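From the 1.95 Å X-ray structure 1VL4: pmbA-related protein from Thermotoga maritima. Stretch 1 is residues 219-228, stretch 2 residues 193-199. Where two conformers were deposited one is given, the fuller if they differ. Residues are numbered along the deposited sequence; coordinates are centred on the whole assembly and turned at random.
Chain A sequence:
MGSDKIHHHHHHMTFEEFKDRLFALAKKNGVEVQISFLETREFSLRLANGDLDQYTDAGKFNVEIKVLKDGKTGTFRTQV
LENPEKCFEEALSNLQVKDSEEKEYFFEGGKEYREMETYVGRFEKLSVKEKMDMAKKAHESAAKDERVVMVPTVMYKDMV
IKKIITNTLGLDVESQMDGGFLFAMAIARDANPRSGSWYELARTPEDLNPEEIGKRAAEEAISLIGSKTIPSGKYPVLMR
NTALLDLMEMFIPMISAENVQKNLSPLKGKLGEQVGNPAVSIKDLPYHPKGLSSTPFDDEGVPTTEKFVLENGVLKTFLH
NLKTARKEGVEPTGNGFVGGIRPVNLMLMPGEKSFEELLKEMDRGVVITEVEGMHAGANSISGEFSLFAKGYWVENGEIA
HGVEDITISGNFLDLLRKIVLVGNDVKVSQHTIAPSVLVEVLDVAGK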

# COMPACT_ATOMS: atom_id res chain seq x y z
N GLU A 219 29.84 -0.99 -6.51
CA GLU A 219 30.29 -1.97 -7.54
C GLU A 219 29.19 -2.30 -8.54
O GLU A 219 29.42 -2.33 -9.73
CB GLU A 219 30.80 -3.25 -6.87
CG GLU A 219 32.14 -3.06 -6.14
CD GLU A 219 32.54 -4.24 -5.22
OE1 GLU A 219 31.68 -5.08 -4.85
OE2 GLU A 219 33.73 -4.29 -4.82
N GLU A 220 27.98 -2.51 -8.04
CA GLU A 220 26.82 -2.72 -8.90
C GLU A 220 26.62 -1.58 -9.89
O GLU A 220 26.61 -1.78 -11.12
CB GLU A 220 25.58 -2.97 -8.05
CG GLU A 220 25.56 -4.31 -7.31
CD GLU A 220 25.29 -5.50 -8.25
OE1 GLU A 220 24.18 -5.56 -8.84
OE2 GLU A 220 26.17 -6.39 -8.37
N ALA A 221 26.54 -0.36 -9.38
CA ALA A 221 26.34 0.81 -10.22
C ALA A 221 27.47 1.04 -11.23
O ALA A 221 27.23 1.35 -12.39
CB ALA A 221 26.16 2.05 -9.33
N ILE A 222 28.71 0.90 -10.75
CA ILE A 222 29.88 1.21 -11.55
C ILE A 222 30.04 0.24 -12.73
O ILE A 222 30.48 0.62 -13.82
CB ILE A 222 31.14 1.15 -10.67
CG1 ILE A 222 31.27 2.43 -9.84
CG2 ILE A 222 32.43 0.99 -11.50
CD1 ILE A 222 32.16 2.28 -8.60
N SER A 223 29.69 -1.02 -12.49
CA SER A 223 29.82 -2.06 -13.49
C SER A 223 28.93 -1.82 -14.71
O SER A 223 29.19 -2.38 -15.79
CB SER A 223 29.55 -3.42 -12.88
OG SER A 223 28.20 -3.57 -12.56
N LEU A 224 27.89 -1.00 -14.55
CA LEU A 224 26.99 -0.65 -15.65
C LEU A 224 27.48 0.57 -16.44
O LEU A 224 26.85 0.95 -17.44
CB LEU A 224 25.57 -0.41 -15.14
CG LEU A 224 24.91 -1.62 -14.51
CD1 LEU A 224 23.61 -1.18 -13.87
CD2 LEU A 224 24.69 -2.73 -15.54
N ILE A 225 28.58 1.18 -16.02
CA ILE A 225 29.11 2.31 -16.78
C ILE A 225 29.57 1.78 -18.11
O ILE A 225 30.27 0.76 -18.15
CB ILE A 225 30.27 2.99 -16.06
CG1 ILE A 225 29.77 3.60 -14.73
CG2 ILE A 225 30.95 4.02 -16.98
CD1 ILE A 225 30.93 4.12 -13.89
N GLY A 226 29.20 2.48 -19.19
CA GLY A 226 29.47 2.07 -20.56
C GLY A 226 28.47 1.05 -21.10
O GLY A 226 28.75 0.35 -22.07
N SER A 227 27.32 0.93 -20.46
CA SER A 227 26.26 0.09 -20.97
C SER A 227 25.91 0.48 -22.40
O SER A 227 26.12 1.62 -22.81
CB SER A 227 25.03 0.13 -20.08
OG SER A 227 25.25 -0.63 -18.90
N LYS A 228 25.44 -0.51 -23.15
CA LYS A 228 25.01 -0.34 -24.53
C LYS A 228 23.74 -1.15 -24.61
O LYS A 228 23.55 -2.09 -23.84
CB LYS A 228 26.05 -0.92 -25.49
CG LYS A 228 27.46 -0.34 -25.30
CD LYS A 228 28.48 -0.96 -26.24
CE LYS A 228 28.38 -0.41 -27.66
NZ LYS A 228 28.60 1.07 -27.75
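Stretch 2 193-199: PRSGSWY

A glycine can let a strand and a helix touch backbone to backbone, and Gly196 does so here: its CA lies 3.9 Å from the CA of Ala221 and 3.6 Å from Ala221 N. A CB built on Gly196 would point toward the helix and clash, falling 2.2 Å from Ala221 N and 2.7 Å from Glu220 CB. Around this point the extended strand 194-199 runs nearly antiparallel to helix 219-223, which begins earlier in the chain, at 154°, with the axes approaching to 5.8 Å.

Side chains of the strand alternate about the contact. Ser195 and Ser197 point away, whereas Arg194 and Trp198 point toward stretch 1. Because the directions oppose, Trp198 comes near the earlier residue Glu220, whose CG is 4.4 Å from Trp198 CE3 and 3.6 Å from Ser197 O. Arg194 meets what follows: its CB packs 3.4 Å from Ala221 O and 3.9 Å from Leu224 CB, and Ser227 CB covers one face of its guanidinium, 3.9 Å from Arg194 CZ. This serine is placed by the type II turn Leu224-Ser227, in which Ser227 N and OG both donate to Leu224 O.

No direct hydrogen bond joins the stretches; packing dominates, though a water accepts from Ser197 N (3.0 Å) and lies 3.0 Å from Glu220 OE1.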

# COMPACT_ATOMS: atom_id res chain seq x y z
N PRO A 193 22.76 8.07 -16.02
CA PRO A 193 23.23 7.59 -14.72
C PRO A 193 22.85 6.13 -14.42
O PRO A 193 21.75 5.69 -14.77
CB PRO A 193 22.56 8.53 -13.72
CG PRO A 193 22.25 9.76 -14.52
CD PRO A 193 21.91 9.27 -15.89
N ARG A 194 23.76 5.39 -13.78
CA ARG A 194 23.60 3.96 -13.57
C ARG A 194 23.31 3.67 -12.12
O ARG A 194 24.07 4.05 -11.26
CB ARG A 194 24.89 3.21 -13.95
CG ARG A 194 25.45 3.57 -15.32
CD ARG A 194 24.44 3.24 -16.36
NE ARG A 194 24.88 3.60 -17.69
CZ ARG A 194 24.08 3.64 -18.74
NH1 ARG A 194 22.80 3.30 -18.63
NH2 ARG A 194 24.57 4.02 -19.91
N SER A 195 22.25 2.95 -11.82
CA SER A 195 22.01 2.61 -10.43
C SER A 195 22.40 1.18 -10.07
O SER A 195 22.39 0.27 -10.89
CB SER A 195 20.56 2.93 -10.04
OG SER A 195 19.62 2.30 -10.88
N GLY A 196 22.75 1.01 -8.80
CA GLY A 196 23.14 -0.26 -8.24
C GLY A 196 22.58 -0.28 -6.82
O GLY A 196 22.36 0.77 -6.21
N SER A 197 22.29 -1.48 -6.33
CA SER A 197 21.90 -1.64 -4.93
C SER A 197 22.30 -3.00 -4.39
O SER A 197 22.65 -3.93 -5.15
CB SER A 197 20.41 -1.38 -4.74
OG SER A 197 19.58 -2.39 -5.29
N TRP A 198 22.31 -3.10 -3.07
CA TRP A 198 22.56 -4.38 -2.42
C TRP A 198 21.91 -4.35 -1.04
O TRP A 198 21.82 -3.29 -0.43
CB TRP A 198 24.09 -4.62 -2.31
CG TRP A 198 24.42 -6.04 -2.02
CD1 TRP A 198 24.78 -6.58 -0.84
CD2 TRP A 198 24.36 -7.12 -2.96
NE1 TRP A 198 24.93 -7.94 -0.96
CE2 TRP A 198 24.71 -8.29 -2.26
CE3 TRP A 198 24.06 -7.20 -4.32
CZ2 TRP A 198 24.76 -9.53 -2.87
CZ3 TRP A 198 24.13 -8.44 -4.94
CH2 TRP A 198 24.48 -9.58 -4.21
N TYR A 199 21.49 -5.52 -0.55
CA TYR A 199 20.97 -5.67 0.81
C TYR A 199 21.46 -6.97 1.41
O TYR A 199 21.84 -7.93 0.68
CB TYR A 199 19.42 -5.67 0.83
CG TYR A 199 18.80 -6.84 0.11
CD1 TYR A 199 18.53 -8.06 0.76
CD2 TYR A 199 18.50 -6.76 -1.23
CE1 TYR A 199 18.00 -9.17 0.02
CE2 TYR A 199 17.98 -7.83 -1.94
CZ TYR A 199 17.75 -9.02 -1.32
OH TYR A 199 17.22 -10.02 -2.10
O HOH W 1 21.98 -3.65 -8.31